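Local structure of shikimate dehydrogenase (NADP(+)) (Thermotoga maritima, 3U62) at residues 54-59 with 64-69. The protein probably catalyses the reversible NADPH-linked reduction of 3-dehydroshikimate to shikimate, a step in the biosynthesis of chorismate and the aromatic amino acids. Numbering follows the deposited sequence.
Sequences DGFNAT and ERVMRY. With SO4 (sulfate ion), chain C.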
loop_
_atom_site.group_PDB
_atom_site.type_symbol
_atom_site.label_atom_id
_atom_site.label_comp_id
_atom_site.label_asym_id
_atom_site.label_seq_id
_atom_site.Cartn_x
_atom_site.Cartn_y
_atom_site.Cartn_z
ATOM N N ASP A 54 -12.168 5.858 17.391
ATOM C CA ASP A 54 -10.950 5.695 18.190
ATOM C C ASP A 54 -9.724 5.652 17.287
ATOM O O ASP A 54 -8.674 6.208 17.618
ATOM C CB ASP A 54 -11.028 4.418 19.028
ATOM C CG ASP A 54 -12.129 4.471 20.064
ATOM O OD1 ASP A 54 -13.250 4.006 19.766
ATOM O OD2 ASP A 54 -11.882 4.998 21.169
ATOM N N GLY A 55 -9.871 4.982 16.149
ATOM C CA GLY A 55 -8.813 4.880 15.160
ATOM C C GLY A 55 -9.405 4.637 13.792
ATOM O O GLY A 55 -10.610 4.408 13.663
ATOM N N PHE A 56 -8.561 4.698 12.768
ATOM C CA PHE A 56 -9.001 4.445 11.403
ATOM C C PHE A 56 -7.839 4.221 10.453
ATOM O O PHE A 56 -6.697 4.580 10.748
ATOM C CB PHE A 56 -9.909 5.576 10.882
ATOM C CG PHE A 56 -9.289 6.950 10.940
ATOM C CD1 PHE A 56 -8.597 7.466 9.846
ATOM C CD2 PHE A 56 -9.430 7.744 12.074
ATOM C CE1 PHE A 56 -8.036 8.739 9.892
ATOM C CE2 PHE A 56 -8.874 9.019 12.131
ATOM C CZ PHE A 56 -8.176 9.518 11.037
ATOM N N ASN A 57 -8.148 3.612 9.314
ATOM C CA ASN A 57 -7.213 3.532 8.211
ATOM C C ASN A 57 -7.512 4.620 7.193
ATOM O O ASN A 57 -8.660 5.047 7.041
ATOM C CB ASN A 57 -7.267 2.155 7.550
ATOM C CG ASN A 57 -6.646 1.071 8.407
ATOM O OD1 ASN A 57 -5.491 1.171 8.822
ATOM N ND2 ASN A 57 -7.410 0.018 8.673
ATOM N N ALA A 58 -6.469 5.073 6.510
ATOM C CA ALA A 58 -6.610 6.024 5.422
ATOM C C ALA A 58 -6.026 5.409 4.163
ATOM O O ALA A 58 -4.941 4.823 4.196
ATOM C CB ALA A 58 -5.900 7.323 5.758
ATOM N N THR A 59 -6.756 5.525 3.061
ATOM C CA THR A 59 -6.240 5.115 1.762
ATOM C C THR A 59 -6.279 6.318 0.815
ATOM O O THR A 59 -6.508 7.447 1.263
ATOM C CB THR A 59 -6.993 3.872 1.204
ATOM O OG1 THR A 59 -6.354 3.410 0.009
ATOM C CG2 THR A 59 -8.465 4.179 0.924
ATOM N N GLU A 64 -1.401 11.270 2.732
ATOM C CA GLU A 64 -0.602 12.465 2.996
ATOM C C GLU A 64 -1.462 13.541 3.660
ATOM O O GLU A 64 -1.016 14.213 4.592
ATOM C CB GLU A 64 0.025 12.998 1.700
ATOM C CG GLU A 64 1.137 14.042 1.897
ATOM C CD GLU A 64 0.610 15.445 2.182
ATOM O OE1 GLU A 64 -0.441 15.825 1.616
ATOM O OE2 GLU A 64 1.256 16.170 2.967
ATOM N N ARG A 65 -2.692 13.689 3.174
ATOM C CA ARG A 65 -3.610 14.739 3.614
ATOM C C ARG A 65 -3.917 14.689 5.114
ATOM O O ARG A 65 -4.005 15.734 5.766
ATOM C CB ARG A 65 -4.913 14.644 2.819
ATOM C CG ARG A 65 -5.644 15.966 2.622
ATOM C CD ARG A 65 -6.996 15.749 1.951
ATOM N NE ARG A 65 -6.897 14.979 0.711
ATOM C CZ ARG A 65 -6.703 15.508 -0.495
ATOM N NH1 ARG A 65 -6.583 16.822 -0.647
ATOM N NH2 ARG A 65 -6.627 14.718 -1.557
ATOM N N VAL A 66 -4.073 13.480 5.649
ATOM C CA VAL A 66 -4.479 13.286 7.046
ATOM C C VAL A 66 -3.376 13.645 8.060
ATOM O O VAL A 66 -3.653 13.824 9.250
ATOM C CB VAL A 66 -5.016 11.840 7.282
ATOM C CG1 VAL A 66 -3.877 10.819 7.317
ATOM C CG2 VAL A 66 -5.861 11.763 8.553
ATOM N N MET A 67 -2.140 13.762 7.576
ATOM C CA MET A 67 -0.981 14.040 8.428
ATOM C C MET A 67 -1.096 15.338 9.216
ATOM O O MET A 67 -0.623 15.422 10.351
ATOM C CB MET A 67 0.299 14.073 7.599
ATOM C CG MET A 67 0.647 12.752 6.952
ATOM S SD MET A 67 2.262 12.817 6.174
ATOM C CE MET A 67 3.334 12.737 7.627
ATOM N N ARG A 68 -1.723 16.345 8.609
ATOM C CA ARG A 68 -1.910 17.648 9.241
ATOM C C ARG A 68 -2.805 17.567 10.483
ATOM O O ARG A 68 -2.734 18.428 11.365
ATOM C CB ARG A 68 -2.486 18.651 8.233
ATOM C CG ARG A 68 -2.442 20.104 8.695
ATOM C CD ARG A 68 -3.294 21.026 7.837
ATOM N NE ARG A 68 -2.968 22.424 8.112
ATOM C CZ ARG A 68 -3.661 23.478 7.686
ATOM N NH1 ARG A 68 -4.755 23.320 6.949
ATOM N NH2 ARG A 68 -3.258 24.702 8.006
ATOM N N TYR A 69 -3.625 16.522 10.557
ATOM C CA TYR A 69 -4.652 16.417 11.594
ATOM C C TYR A 69 -4.298 15.457 12.731
ATOM O O TYR A 69 -5.061 15.312 13.688
ATOM C CB TYR A 69 -5.997 16.043 10.962
ATOM C CG TYR A 69 -6.440 17.024 9.900
ATOM C CD1 TYR A 69 -6.061 16.856 8.569
ATOM C CD2 TYR A 69 -7.220 18.134 10.228
ATOM C CE1 TYR A 69 -6.454 17.759 7.590
ATOM C CE2 TYR A 69 -7.621 19.044 9.253
ATOM C CZ TYR A 69 -7.233 18.847 7.935
ATOM O OH TYR A 69 -7.622 19.737 6.961
HETATM S S SO4 C . -2.254 9.388 -0.978
HETATM O O1 SO4 C . -2.811 9.857 -2.242
HETATM O O2 SO4 C . -1.829 10.536 -0.178
HETATM O O3 SO4 C . -1.110 8.524 -1.245
HETATM O O4 SO4 C . -3.270 8.630 -0.252
#
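V66 meets F56 and A58 with one methyl each. Its CG2 lies at the edge of the F56 ring, near the ring plane, 4.0 Å from F56 CE1 and 4.1 Å from F56 CZ. Its CG1 reaches A58 CB at 4.3 Å. The valine therefore straddles two residues that sit on the same side of strand 55-58. Its chi1 of 75° sets CG2 anti to the backbone N and CG1 between N and the carbonyl carbon, which sends the branches to different partners. The F56 and V66 side chains pass side by side, pointing opposite ways.

All three residues are buried. I49 of helix 42-52 and C4 and I6 of strand 2-7 also touch F56, while V82 packs on V66. The contact thus joins a central strand of the mixed sheet in the substrate-binding domain to the turn of chain 64-69 over it. Y69 N donates a hydrogen bond to V66 O (3.0 Å) within that turn.

The outer side is looser and polar. The side chains of E64 and R68 are exposed, pointing away from the buried valine, and do not reach the strand. At the start of the segment, E64 N donates a nearly straight hydrogen bond (169°) to sulfate O2, 3.0 Å away. The sulfate, probably from the crystallisation liquor, is also held by G118 N and K63 NZ. K63 is the predicted proton acceptor, and T59, next to A58, is predicted to bind shikimate.

Between the segments the chemistry is purely apolar. It implies attachment through side-chain burial alone, of methyls and a ring edge, while E64 N has a directional bond to the sulfate that K63 of the predicted active site also binds.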